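Side-chain contacts in Rho guanine nucleotide exchange factor 12 (PDB 1TXD), which acts, through the DH/PH module described here, as a guanine nucleotide exchange factor for the small GTPase RhoA: residues A[44-47]-A[48-52]; A[125-128]-A[129-132]; A[170-173]-A[174-178]; A[199-202]-A[203-207]; A[218-221]-A[222-225]. The protein carries 1 engineered substitution. All coordinates share one frame; numbering follows the deposited sequence.

Interaction 1. Residues A[44-47]-A[48-52]; sequences KVLD and QVFYQ
Asp47 uses both carboxylate oxygens to hold the amide groups of Gln48 and Gln52. OD2 receives NE2 of Gln52 on its syn lone pair at 2.8 Å, in a nearly straight bond (N-H...O 175°) that lies in the Gln52 amide plane. OD1 is met by NE2 of Gln48 at 2.7 Å, from above the carboxylate plane rather than within it. With CG of Asp47 opposite the backbone N (chi1 -179°) and beside the carbonyl carbon, and both glutamine chains bent at chi2, the two amides converge. Were Asp47 an alanine, both amide NH2 groups would probably lose their shared acceptor, and the two glutamine ends could turn.

Among the backbone bonds, a wider pi-type turn at 48-52 interrupts the regular alpha-helical pattern of helix 20-57, a long helix of the DH domain. Tyr51 N reaches Leu46 O at 3.0 Å and Gln52 N reaches Asp47 O at 2.8 Å, both i to i+5. Leu46 O also accepts from Phe50 N, which comes from above the carbonyl plane, and sits at the edge of the Phe50 ring.

Apolar contacts occupy another side of the helix. Val45 CG1 lies alongside Val49 CG2 at 4.0 Å, and Leu46 CD2 approaches Phe50 CD2 at 4.3 Å. Leu46 and Phe50 both pack on Leu163 and Ile166 of helix 163-166.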
loop_
_atom_site.group_PDB
_atom_site.type_symbol
_atom_site.label_atom_id
_atom_site.label_comp_id
_atom_site.label_asym_id
_atom_site.label_seq_id
_atom_site.Cartn_x
_atom_site.Cartn_y
_atom_site.Cartn_z
ATOM N N LYS A 44 5.654 17.768 8.540
ATOM C CA LYS A 44 5.089 18.889 9.339
ATOM C C LYS A 44 3.990 19.671 8.580
ATOM O O LYS A 44 3.106 20.209 9.241
ATOM C CB LYS A 44 6.149 19.834 9.839
ATOM C CG LYS A 44 7.214 19.224 10.734
ATOM C CD LYS A 44 8.018 20.343 11.458
ATOM C CE LYS A 44 8.800 19.819 12.649
ATOM N NZ LYS A 44 10.043 20.576 12.883
ATOM N N VAL A 45 3.999 19.677 7.235
ATOM C CA VAL A 45 2.879 20.211 6.443
ATOM C C VAL A 45 1.626 19.362 6.635
ATOM O O VAL A 45 0.620 19.933 6.980
ATOM C CB VAL A 45 3.162 20.378 4.900
ATOM C CG1 VAL A 45 1.879 20.844 4.113
ATOM C CG2 VAL A 45 4.253 21.320 4.652
ATOM N N LEU A 46 1.647 18.036 6.364
ATOM C CA LEU A 46 0.506 17.187 6.699
ATOM C C LEU A 46 0.006 17.523 8.082
ATOM O O LEU A 46 -1.211 17.682 8.306
ATOM C CB LEU A 46 0.848 15.728 6.747
ATOM C CG LEU A 46 0.851 15.133 5.328
ATOM C CD1 LEU A 46 1.217 13.743 5.456
ATOM C CD2 LEU A 46 -0.589 15.281 4.782
ATOM N N ASP A 47 0.913 17.431 9.005
ATOM C CA ASP A 47 0.548 17.639 10.440
ATOM C C ASP A 47 -0.030 18.990 10.678
ATOM O O ASP A 47 -1.046 19.106 11.383
ATOM C CB ASP A 47 1.736 17.334 11.394
ATOM C CG ASP A 47 1.394 17.522 12.827
ATOM O OD1 ASP A 47 1.976 18.452 13.418
ATOM O OD2 ASP A 47 0.493 16.884 13.425
ATOM N N GLN A 48 0.598 20.034 10.193
ATOM C CA GLN A 48 0.233 21.375 10.734
ATOM C C GLN A 48 -0.926 21.980 9.931
ATOM O O GLN A 48 -1.839 22.592 10.500
ATOM C CB GLN A 48 1.420 22.332 10.776
ATOM C CG GLN A 48 2.411 22.098 11.958
ATOM C CD GLN A 48 1.745 22.180 13.329
ATOM O OE1 GLN A 48 1.307 23.259 13.749
ATOM N NE2 GLN A 48 1.687 21.055 14.043
ATOM N N VAL A 49 -0.927 21.724 8.619
ATOM C CA VAL A 49 -1.921 22.342 7.747
ATOM C C VAL A 49 -3.243 21.561 7.798
ATOM O O VAL A 49 -4.291 22.200 7.820
ATOM C CB VAL A 49 -1.413 22.519 6.302
ATOM C CG1 VAL A 49 -2.515 23.055 5.399
ATOM C CG2 VAL A 49 -0.218 23.452 6.284
ATOM N N PHE A 50 -3.155 20.209 7.882
ATOM C CA PHE A 50 -4.270 19.317 7.825
ATOM C C PHE A 50 -4.680 18.750 9.164
ATOM O O PHE A 50 -5.795 19.003 9.593
ATOM C CB PHE A 50 -4.049 18.163 6.792
ATOM C CG PHE A 50 -3.932 18.661 5.409
ATOM C CD1 PHE A 50 -5.066 18.944 4.652
ATOM C CD2 PHE A 50 -2.705 19.001 4.888
ATOM C CE1 PHE A 50 -4.962 19.512 3.410
ATOM C CE2 PHE A 50 -2.598 19.554 3.617
ATOM C CZ PHE A 50 -3.733 19.807 2.878
ATOM N N TYR A 51 -3.824 17.941 9.795
ATOM C CA TYR A 51 -4.260 17.090 10.867
ATOM C C TYR A 51 -4.573 17.949 12.079
ATOM O O TYR A 51 -5.668 17.864 12.642
ATOM C CB TYR A 51 -3.203 16.057 11.258
ATOM C CG TYR A 51 -3.589 15.329 12.530
ATOM C CD1 TYR A 51 -4.490 14.297 12.511
ATOM C CD2 TYR A 51 -3.152 15.794 13.768
ATOM C CE1 TYR A 51 -4.926 13.663 13.718
ATOM C CE2 TYR A 51 -3.548 15.169 14.980
ATOM C CZ TYR A 51 -4.422 14.066 14.926
ATOM O OH TYR A 51 -4.819 13.453 16.105
ATOM N N GLN A 52 -3.638 18.773 12.469
ATOM C CA GLN A 52 -3.840 19.587 13.708
ATOM C C GLN A 52 -5.078 20.486 13.552
ATOM O O GLN A 52 -5.956 20.465 14.388
ATOM C CB GLN A 52 -2.628 20.412 14.029
ATOM C CG GLN A 52 -1.356 19.680 14.593
ATOM C CD GLN A 52 -1.591 18.726 15.775
ATOM O OE1 GLN A 52 -2.228 19.122 16.801
ATOM N NE2 GLN A 52 -1.003 17.527 15.700
#

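Interaction 2. Residues A[125-128]-A[129-132]; sequences CSNQ and PFAL
The Phe130 ring and the Asn127 amide are turned only 18° apart in plane, although their side chains cross at about a right angle. Asn127 OD1 approaches the ring obliquely, 3.7 Å from CD2 of Phe130, whereas the backbone O of Ser126 lies at the ring edge, 4.1 Å from CE2 of Phe130. Lys67 makes a cation-pi contact with the same ring, and its backbone O accepts a hydrogen bond from Asn127 ND2.

These residues form the junction between helix 112-126 and helix 128-141 of the DH domain, with Pro129 in the first turn of the second helix. Proline has no amide hydrogen to donate, which is tolerated in a first turn, where the amide is not needed for the helix's own i to i+4 bonds. The new helix is established by Ala131 N, which bonds to Asn127 O at 2.8 Å in the carbonyl plane, and by Leu132 N, which bonds to Gln128 O at 2.9 Å.

With CG of Gln128 opposite its backbone N (chi1 174°), the chain runs beside Leu132, both pointing the same way. CG of Gln128 comes 4.1 Å from CG of Leu132, and ND2 of Asn127 rests 3.8 Å from CB of Ala131.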
loop_
_atom_site.group_PDB
_atom_site.type_symbol
_atom_site.label_atom_id
_atom_site.label_comp_id
_atom_site.label_asym_id
_atom_site.label_seq_id
_atom_site.Cartn_x
_atom_site.Cartn_y
_atom_site.Cartn_z
ATOM N N CYS A 125 1.675 3.563 5.594
ATOM C CA CYS A 125 1.609 3.398 4.174
ATOM C C CYS A 125 0.548 2.386 3.682
ATOM O O CYS A 125 0.027 2.523 2.594
ATOM C CB CYS A 125 2.992 2.976 3.612
ATOM S SG CYS A 125 4.369 4.127 3.892
ATOM N N SER A 126 0.293 1.347 4.459
ATOM C CA SER A 126 -0.661 0.284 4.080
ATOM C C SER A 126 -2.074 0.820 4.242
ATOM O O SER A 126 -2.957 0.392 3.586
ATOM C CB SER A 126 -0.467 -0.989 4.936
ATOM O OG SER A 126 -0.820 -0.745 6.297
ATOM N N ASN A 127 -2.227 1.817 5.096
ATOM C CA ASN A 127 -3.466 2.527 5.251
ATOM C C ASN A 127 -3.871 3.531 4.178
ATOM O O ASN A 127 -5.058 3.983 4.159
ATOM C CB ASN A 127 -3.469 3.356 6.543
ATOM C CG ASN A 127 -4.879 3.748 6.945
ATOM O OD1 ASN A 127 -5.740 2.936 6.880
ATOM N ND2 ASN A 127 -5.119 5.007 7.244
ATOM N N GLN A 128 -2.909 3.877 3.330
ATOM C CA GLN A 128 -3.075 4.873 2.323
ATOM C C GLN A 128 -4.321 4.708 1.459
ATOM O O GLN A 128 -4.995 5.696 1.272
ATOM C CB GLN A 128 -1.822 4.987 1.436
ATOM C CG GLN A 128 -2.037 5.946 0.246
ATOM C CD GLN A 128 -0.755 6.205 -0.495
ATOM O OE1 GLN A 128 0.238 6.584 0.103
ATOM N NE2 GLN A 128 -0.758 5.952 -1.782
ATOM N N PRO A 129 -4.626 3.532 0.913
ATOM C CA PRO A 129 -5.813 3.393 0.074
ATOM C C PRO A 129 -7.087 3.610 0.925
ATOM O O PRO A 129 -8.090 4.169 0.442
ATOM C CB PRO A 129 -5.753 1.942 -0.452
ATOM C CG PRO A 129 -4.439 1.349 -0.062
ATOM C CD PRO A 129 -3.873 2.282 1.035
ATOM N N PHE A 130 -7.069 3.149 2.171
ATOM C CA PHE A 130 -8.210 3.411 3.024
ATOM C C PHE A 130 -8.285 4.927 3.232
ATOM O O PHE A 130 -9.380 5.477 3.272
ATOM C CB PHE A 130 -8.177 2.667 4.407
ATOM C CG PHE A 130 -8.100 1.170 4.274
ATOM C CD1 PHE A 130 -9.242 0.407 4.086
ATOM C CD2 PHE A 130 -6.874 0.521 4.343
ATOM C CE1 PHE A 130 -9.171 -0.955 3.923
ATOM C CE2 PHE A 130 -6.811 -0.871 4.197
ATOM C CZ PHE A 130 -7.948 -1.604 4.006
ATOM N N ALA A 131 -7.156 5.598 3.383
ATOM C CA ALA A 131 -7.213 7.011 3.893
ATOM C C ALA A 131 -7.659 7.893 2.709
ATOM O O ALA A 131 -8.477 8.769 2.858
ATOM C CB ALA A 131 -5.914 7.450 4.463
ATOM N N LEU A 132 -7.289 7.500 1.493
ATOM C CA LEU A 132 -7.569 8.332 0.326
ATOM C C LEU A 132 -9.044 8.188 -0.007
ATOM O O LEU A 132 -9.635 9.057 -0.598
ATOM C CB LEU A 132 -6.723 7.891 -0.889
ATOM C CG LEU A 132 -5.220 8.208 -0.869
ATOM C CD1 LEU A 132 -4.642 8.124 -2.201
ATOM C CD2 LEU A 132 -4.848 9.570 -0.269
#

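Interaction 3. Residues A[170-173]-A[174-178]; sequences QMQR and LTKYP
Arg173 and Tyr177 form the main side-chain pair of this stretch, one helical turn apart on helix 169-186 of the DH bundle. They cross at about a right angle, with guanidinium and ring planes 59° apart, so this is not a parallel stack. CE1 of Tyr177 lies over one face of the guanidinium, 3.7 Å from CZ of Arg173. The arginine gets there with CG opposite the backbone N (chi1 -176°) and a bend at chi2 of 52°, which carries the chain along the helix toward the ring.

The polar ends of this pair are directed to another helix. Arg173 NH2 makes a salt bridge with Glu36 OE2, which also hydrogen-bonds Tyr177 OH, and Arg173 NH1 bonds to Thr35 OG1. Gln170 is similarly engaged, through OE1 with His39 and through NE2 with His79.

Backbone bonding is uneven. Leu174 N binds Gln170 O and Thr175 N binds Met171 O, each at 3.3 Å, but Tyr177 N to Arg173 O is weak. Lys176 N takes the i to i+3 carbonyl of Arg173 at 3.0 Å from well above its plane. The helix is kinked at Pro178, whose nitrogen has no bond to the preceding turn.

Leu174 CD1 sits 3.6 Å from the amide nitrogen NE2 of Gln170, a contact of a methyl with a polar group; between carbons, Met171 CE is 4.2 Å from Thr175 CG2.

Because Glu36 engages both members, its carboxylate probably offsets the buried arginine charge while fixing the direction of the tyrosine hydroxyl.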
loop_
_atom_site.group_PDB
_atom_site.type_symbol
_atom_site.label_atom_id
_atom_site.label_comp_id
_atom_site.label_asym_id
_atom_site.label_seq_id
_atom_site.Cartn_x
_atom_site.Cartn_y
_atom_site.Cartn_z
ATOM N N GLN A 170 5.386 9.536 2.433
ATOM C CA GLN A 170 6.035 8.533 3.274
ATOM C C GLN A 170 6.518 7.298 2.471
ATOM O O GLN A 170 7.691 6.901 2.571
ATOM C CB GLN A 170 5.120 8.035 4.354
ATOM C CG GLN A 170 5.832 7.162 5.348
ATOM C CD GLN A 170 6.992 7.907 6.134
ATOM O OE1 GLN A 170 7.057 9.164 6.196
ATOM N NE2 GLN A 170 7.883 7.117 6.722
ATOM N N MET A 171 5.646 6.695 1.671
ATOM C CA MET A 171 6.061 5.532 0.869
ATOM C C MET A 171 7.223 5.929 -0.016
ATOM O O MET A 171 8.175 5.161 -0.133
ATOM C CB MET A 171 4.875 4.982 0.056
ATOM C CG MET A 171 5.157 3.792 -0.908
ATOM S SD MET A 171 5.273 2.188 -0.036
ATOM C CE MET A 171 6.971 1.925 -0.125
ATOM N N GLN A 172 7.190 7.117 -0.632
ATOM C CA GLN A 172 8.215 7.464 -1.624
ATOM C C GLN A 172 9.592 7.516 -0.941
ATOM O O GLN A 172 10.576 7.007 -1.454
ATOM C CB GLN A 172 7.928 8.797 -2.356
ATOM C CG GLN A 172 8.963 9.081 -3.524
ATOM C CD GLN A 172 8.884 8.073 -4.705
ATOM O OE1 GLN A 172 8.003 7.193 -4.722
ATOM N NE2 GLN A 172 9.787 8.214 -5.705
ATOM N N ARG A 173 9.622 8.139 0.230
ATOM C CA ARG A 173 10.805 8.254 1.057
ATOM C C ARG A 173 11.471 6.907 1.321
ATOM O O ARG A 173 12.694 6.746 1.220
ATOM C CB ARG A 173 10.471 8.995 2.384
ATOM C CG ARG A 173 11.723 9.236 3.253
ATOM C CD ARG A 173 12.875 9.920 2.510
ATOM N NE ARG A 173 13.976 10.297 3.401
ATOM C CZ ARG A 173 15.169 10.715 2.965
ATOM N NH1 ARG A 173 15.339 10.895 1.702
ATOM N NH2 ARG A 173 16.186 10.999 3.786
ATOM N N LEU A 174 10.658 5.925 1.626
ATOM C CA LEU A 174 11.161 4.622 1.912
ATOM C C LEU A 174 11.753 3.960 0.662
ATOM O O LEU A 174 12.634 3.159 0.805
ATOM C CB LEU A 174 10.067 3.766 2.497
ATOM C CG LEU A 174 10.148 3.522 3.986
ATOM C CD1 LEU A 174 9.848 4.797 4.729
ATOM C CD2 LEU A 174 9.113 2.536 4.269
ATOM N N THR A 175 11.311 4.304 -0.531
ATOM C CA THR A 175 11.949 3.776 -1.765
ATOM C C THR A 175 13.337 4.390 -1.970
ATOM O O THR A 175 14.161 3.797 -2.629
ATOM C CB THR A 175 11.110 4.075 -3.023
ATOM O OG1 THR A 175 11.091 5.486 -3.234
ATOM C CG2 THR A 175 9.617 3.727 -2.824
ATOM N N LYS A 176 13.594 5.549 -1.343
ATOM C CA LYS A 176 14.830 6.314 -1.531
ATOM C C LYS A 176 16.001 5.846 -0.647
ATOM O O LYS A 176 17.156 5.902 -1.043
ATOM C CB LYS A 176 14.557 7.818 -1.281
ATOM C CG LYS A 176 13.648 8.535 -2.308
ATOM C CD LYS A 176 14.270 8.561 -3.692
ATOM C CE LYS A 176 13.285 8.969 -4.807
ATOM N NZ LYS A 176 12.752 10.357 -4.691
ATOM N N TYR A 177 15.726 5.352 0.550
ATOM C CA TYR A 177 16.831 4.982 1.445
ATOM C C TYR A 177 17.840 4.018 0.836
ATOM O O TYR A 177 19.045 4.237 0.962
ATOM C CB TYR A 177 16.304 4.437 2.763
ATOM C CG TYR A 177 15.720 5.495 3.644
ATOM C CD1 TYR A 177 16.463 6.623 4.011
ATOM C CD2 TYR A 177 14.449 5.370 4.156
ATOM C CE1 TYR A 177 15.933 7.580 4.864
ATOM C CE2 TYR A 177 13.921 6.349 4.997
ATOM C CZ TYR A 177 14.650 7.420 5.333
ATOM O OH TYR A 177 14.116 8.371 6.148
ATOM N N PRO A 178 17.393 2.972 0.143
ATOM C CA PRO A 178 18.353 2.013 -0.396
ATOM C C PRO A 178 19.368 2.640 -1.349
ATOM O O PRO A 178 20.544 2.269 -1.319
ATOM C CB PRO A 178 17.481 1.009 -1.137
ATOM C CG PRO A 178 16.173 1.115 -0.564
ATOM C CD PRO A 178 16.005 2.581 -0.143
#

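Interaction 4. Residues A[199-202]-A[203-207]; sequences KAAD and HCRQI
Helix 191-230, the long last helix of the DH domain, carries this contact on two of its flanks. Its backbone is regular alpha helix: His203 N binds Lys199 O at 3.0 Å, nearly straight at 171°, and the next three i to i+4 bonds follow, ending with Gln206 N on Asp202 O at 2.8 Å.

On one flank Lys199 and His203 lie side by side, pointing the same way. The ammonium NZ of Lys199 comes to the edge of the imidazole, in its plane, and gives a weak hydrogen bond to NE2 of His203 at 3.1 Å. With CG of Lys199 opposite the backbone N (chi1 172°), bends at chi3 and chi4 bring NZ there. The other ring nitrogen, ND1, makes a weak hydrogen bond with Glu114. With a leucine at His203, the Lys199 ammonium is likely to lose its ring-nitrogen acceptor and Glu114 its ND1 partner.

On the other flank Asp202 OD1 forms a salt bridge with NH1 of Arg205 at 3.0 Å. The oxygen lies at the guanidinium edge and in its plane, yet the carboxylate is twisted 63° from that plane.

NH2 of Arg205 makes a second salt bridge, to Asp182 of helix 169-186. With an acidic partner for each terminal nitrogen, the arginine ties its own helix to the preceding one, and its positive charge is likely to be stabilised.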
loop_
_atom_site.group_PDB
_atom_site.type_symbol
_atom_site.label_atom_id
_atom_site.label_comp_id
_atom_site.label_asym_id
_atom_site.label_seq_id
_atom_site.Cartn_x
_atom_site.Cartn_y
_atom_site.Cartn_z
ATOM N N LYS A 199 25.529 -3.147 4.447
ATOM C CA LYS A 199 24.656 -3.967 5.282
ATOM C C LYS A 199 23.361 -3.176 5.611
ATOM O O LYS A 199 22.262 -3.691 5.438
ATOM C CB LYS A 199 25.390 -4.431 6.555
ATOM C CG LYS A 199 24.521 -5.158 7.633
ATOM C CD LYS A 199 25.377 -6.105 8.491
ATOM C CE LYS A 199 24.978 -6.147 9.988
ATOM N NZ LYS A 199 23.520 -6.330 10.198
ATOM N N ALA A 200 23.527 -1.930 6.064
ATOM C CA ALA A 200 22.439 -0.998 6.303
ATOM C C ALA A 200 21.594 -0.778 5.055
ATOM O O ALA A 200 20.384 -0.741 5.131
ATOM C CB ALA A 200 22.989 0.343 6.824
ATOM N N ALA A 201 22.237 -0.687 3.894
ATOM C CA ALA A 201 21.515 -0.559 2.635
ATOM C C ALA A 201 20.604 -1.761 2.407
ATOM O O ALA A 201 19.461 -1.571 2.015
ATOM C CB ALA A 201 22.493 -0.392 1.449
ATOM N N ASP A 202 21.112 -2.984 2.642
ATOM C CA ASP A 202 20.298 -4.194 2.500
ATOM C C ASP A 202 19.142 -4.257 3.498
ATOM O O ASP A 202 18.054 -4.659 3.127
ATOM C CB ASP A 202 21.119 -5.477 2.642
ATOM C CG ASP A 202 22.014 -5.722 1.471
ATOM O OD1 ASP A 202 21.878 -5.027 0.431
ATOM O OD2 ASP A 202 22.903 -6.593 1.511
ATOM N N HIS A 203 19.390 -3.879 4.748
ATOM C CA HIS A 203 18.305 -3.685 5.714
ATOM C C HIS A 203 17.273 -2.699 5.165
ATOM O O HIS A 203 16.075 -2.968 5.242
ATOM C CB HIS A 203 18.820 -3.223 7.075
ATOM C CG HIS A 203 19.435 -4.317 7.901
ATOM N ND1 HIS A 203 18.697 -5.339 8.468
ATOM C CD2 HIS A 203 20.719 -4.526 8.290
ATOM C CE1 HIS A 203 19.504 -6.145 9.141
ATOM N NE2 HIS A 203 20.735 -5.671 9.057
ATOM N N CYS A 204 17.701 -1.581 4.578
ATOM C CA CYS A 204 16.708 -0.614 4.073
ATOM C C CYS A 204 15.850 -1.303 3.012
ATOM O O CYS A 204 14.644 -1.118 2.947
ATOM C CB CYS A 204 17.348 0.651 3.521
ATOM S SG CYS A 204 17.936 1.758 4.785
ATOM N N ARG A 205 16.482 -2.139 2.215
ATOM C CA ARG A 205 15.765 -2.935 1.230
ATOM C C ARG A 205 14.793 -3.899 1.881
ATOM O O ARG A 205 13.676 -3.996 1.430
ATOM C CB ARG A 205 16.741 -3.683 0.316
ATOM C CG ARG A 205 16.749 -3.133 -1.103
ATOM C CD ARG A 205 17.805 -3.735 -2.008
ATOM N NE ARG A 205 18.548 -2.605 -2.529
ATOM C CZ ARG A 205 19.810 -2.317 -2.260
ATOM N NH1 ARG A 205 20.587 -3.098 -1.509
ATOM N NH2 ARG A 205 20.297 -1.227 -2.776
ATOM N N GLN A 206 15.212 -4.600 2.938
ATOM C CA GLN A 206 14.300 -5.448 3.733
ATOM C C GLN A 206 13.088 -4.664 4.270
ATOM O O GLN A 206 11.985 -5.139 4.194
ATOM C CB GLN A 206 15.021 -6.066 4.934
ATOM C CG GLN A 206 15.759 -7.388 4.680
ATOM C CD GLN A 206 16.340 -7.975 5.976
ATOM O OE1 GLN A 206 17.517 -8.349 6.009
ATOM N NE2 GLN A 206 15.531 -8.005 7.051
ATOM N N ILE A 207 13.331 -3.496 4.849
ATOM C CA ILE A 207 12.283 -2.609 5.353
ATOM C C ILE A 207 11.286 -2.236 4.253
ATOM O O ILE A 207 10.081 -2.301 4.443
ATOM C CB ILE A 207 12.892 -1.330 5.911
ATOM C CG1 ILE A 207 13.581 -1.589 7.234
ATOM C CG2 ILE A 207 11.858 -0.268 6.073
ATOM C CD1 ILE A 207 14.428 -0.374 7.762
#

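Interaction 5. Residues A[218-221]-A[222-225]; sequences AENK and QRLE
Gln222 N donates to Ala218 O at 3.0 Å, and Glu225 N to Lys221 O at 2.9 Å, opening and closing a run of four i to i+4 bonds in helix 191-230. Between them, Leu224 N meets Asn220 O in a nearly straight bond (N-H...O 173°), though at a longer 3.3 Å. Here the final helix of the DH domain extends toward the PH domain.

Glu219 O serves more than one partner. It accepts the backbone N of Arg223, which comes from above the carbonyl plane, and it also accepts a hydrogen bond from a water 2.8 Å away. That water donates to Gln222 OE1 as well, bridging the backbone of one residue to the side chain of another three positions on. Gln222 can present its OE1 there because its chain bends at chi2 (-77°).

Arg223 folds back along its own helix rather than reaching straight outward: a bend at chi3 of -58° lays its guanidinium over the preceding turn. Glu219 O stands 3.7 Å above the centre of one face, and Asn220 CA packs against that same face. The NE of Arg223 has a long, weak ion pair with Glu260. Asn220 crosses Arg223 at about a right angle, and its ND2 is hydrogen-bonded to Met257 O, tying the helix to the beginning of strand 257-266. Leu224 continues this side of the helix by packing on Leu252.

Across the two segments, NH2 of Arg223 ends 3.7 Å from CB of Asn220.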
loop_
_atom_site.group_PDB
_atom_site.type_symbol
_atom_site.label_atom_id
_atom_site.label_comp_id
_atom_site.label_asym_id
_atom_site.label_seq_id
_atom_site.Cartn_x
_atom_site.Cartn_y
_atom_site.Cartn_z
ATOM N N ALA A 218 -3.001 -4.700 2.027
ATOM C CA ALA A 218 -4.015 -3.691 2.245
ATOM C C ALA A 218 -4.758 -3.209 0.981
ATOM O O ALA A 218 -5.941 -3.006 1.029
ATOM C CB ALA A 218 -3.432 -2.499 3.007
ATOM N N GLU A 219 -4.094 -2.967 -0.133
ATOM C CA GLU A 219 -4.835 -2.636 -1.348
ATOM C C GLU A 219 -5.868 -3.736 -1.729
ATOM O O GLU A 219 -6.932 -3.433 -2.298
ATOM C CB GLU A 219 -3.862 -2.466 -2.534
ATOM C CG GLU A 219 -3.016 -1.192 -2.418
ATOM C CD GLU A 219 -1.952 -1.113 -3.497
ATOM O OE1 GLU A 219 -1.521 0.006 -3.854
ATOM O OE2 GLU A 219 -1.527 -2.176 -3.965
ATOM N N ASN A 220 -5.557 -5.005 -1.454
ATOM C CA ASN A 220 -6.498 -6.083 -1.742
ATOM C C ASN A 220 -7.711 -5.976 -0.843
ATOM O O ASN A 220 -8.821 -6.085 -1.341
ATOM C CB ASN A 220 -5.839 -7.481 -1.639
ATOM C CG ASN A 220 -6.727 -8.623 -2.230
ATOM O OD1 ASN A 220 -7.972 -8.600 -2.161
ATOM N ND2 ASN A 220 -6.076 -9.631 -2.789
ATOM N N LYS A 221 -7.524 -5.684 0.455
ATOM C CA LYS A 221 -8.650 -5.548 1.383
ATOM C C LYS A 221 -9.521 -4.333 1.107
ATOM O O LYS A 221 -10.724 -4.380 1.353
ATOM C CB LYS A 221 -8.195 -5.443 2.858
ATOM C CG LYS A 221 -7.559 -6.739 3.376
ATOM C CD LYS A 221 -6.831 -6.526 4.720
ATOM C CE LYS A 221 -5.784 -7.611 4.969
ATOM N NZ LYS A 221 -5.859 -8.136 6.365
ATOM N N GLN A 222 -8.912 -3.223 0.681
ATOM C CA GLN A 222 -9.663 -1.988 0.471
ATOM C C GLN A 222 -10.497 -2.118 -0.829
ATOM O O GLN A 222 -11.617 -1.576 -0.958
ATOM C CB GLN A 222 -8.716 -0.785 0.481
ATOM C CG GLN A 222 -9.411 0.598 0.549
ATOM C CD GLN A 222 -9.988 0.994 -0.813
ATOM O OE1 GLN A 222 -9.311 0.836 -1.851
ATOM N NE2 GLN A 222 -11.254 1.401 -0.834
ATOM N N ARG A 223 -9.992 -2.899 -1.781
ATOM C CA ARG A 223 -10.769 -3.179 -2.983
ATOM C C ARG A 223 -12.040 -3.921 -2.620
ATOM O O ARG A 223 -13.133 -3.551 -3.026
ATOM C CB ARG A 223 -9.970 -4.006 -3.949
ATOM C CG ARG A 223 -9.170 -3.188 -4.919
ATOM C CD ARG A 223 -8.709 -4.034 -6.116
ATOM N NE ARG A 223 -7.902 -5.176 -5.665
ATOM C CZ ARG A 223 -6.549 -5.215 -5.546
ATOM N NH1 ARG A 223 -5.779 -4.163 -5.828
ATOM N NH2 ARG A 223 -5.956 -6.344 -5.143
ATOM N N LEU A 224 -11.877 -4.973 -1.833
ATOM C CA LEU A 224 -13.006 -5.712 -1.289
ATOM C C LEU A 224 -13.948 -4.872 -0.521
ATOM O O LEU A 224 -15.157 -4.993 -0.689
ATOM C CB LEU A 224 -12.503 -6.835 -0.380
ATOM C CG LEU A 224 -12.253 -8.163 -1.084
ATOM C CD1 LEU A 224 -11.864 -9.199 -0.036
ATOM C CD2 LEU A 224 -13.492 -8.604 -1.839
ATOM N N GLU A 225 -13.415 -3.996 0.335
ATOM C CA GLU A 225 -14.270 -3.179 1.207
ATOM C C GLU A 225 -15.181 -2.286 0.358
ATOM O O GLU A 225 -16.325 -1.955 0.715
ATOM C CB GLU A 225 -13.358 -2.323 2.099
ATOM C CG GLU A 225 -14.050 -1.600 3.199
ATOM C CD GLU A 225 -13.033 -0.969 4.146
ATOM O OE1 GLU A 225 -12.359 -1.722 4.873
ATOM O OE2 GLU A 225 -12.908 0.270 4.149
HETATM O O HOH W 1 -7.117 -0.762 -2.938
#

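How the interactions relate
All five contacts are local, yet several meet through neighbouring helices. Interactions 2 and 5, with centres about 10 Å apart, pack directly: Phe130 CE1 lies 3.5 Å from Gln222 CB, and Pro129 CG lies 3.7 Å from Glu219 CG. Interactions 3 and 4, centres about 12 Å apart, join where Tyr177 CB meets Cys204 SG at 3.7 Å. Cys125 SG, 3.7 Å from Gln170 CG, links interaction 2 to interaction 3. Interaction 1 touches none of the others, its nearest neighbour being interaction 3 at about 7 Å between closest atoms. Interactions 4 and 5 share helix 191-230, with centres about 28 Å apart.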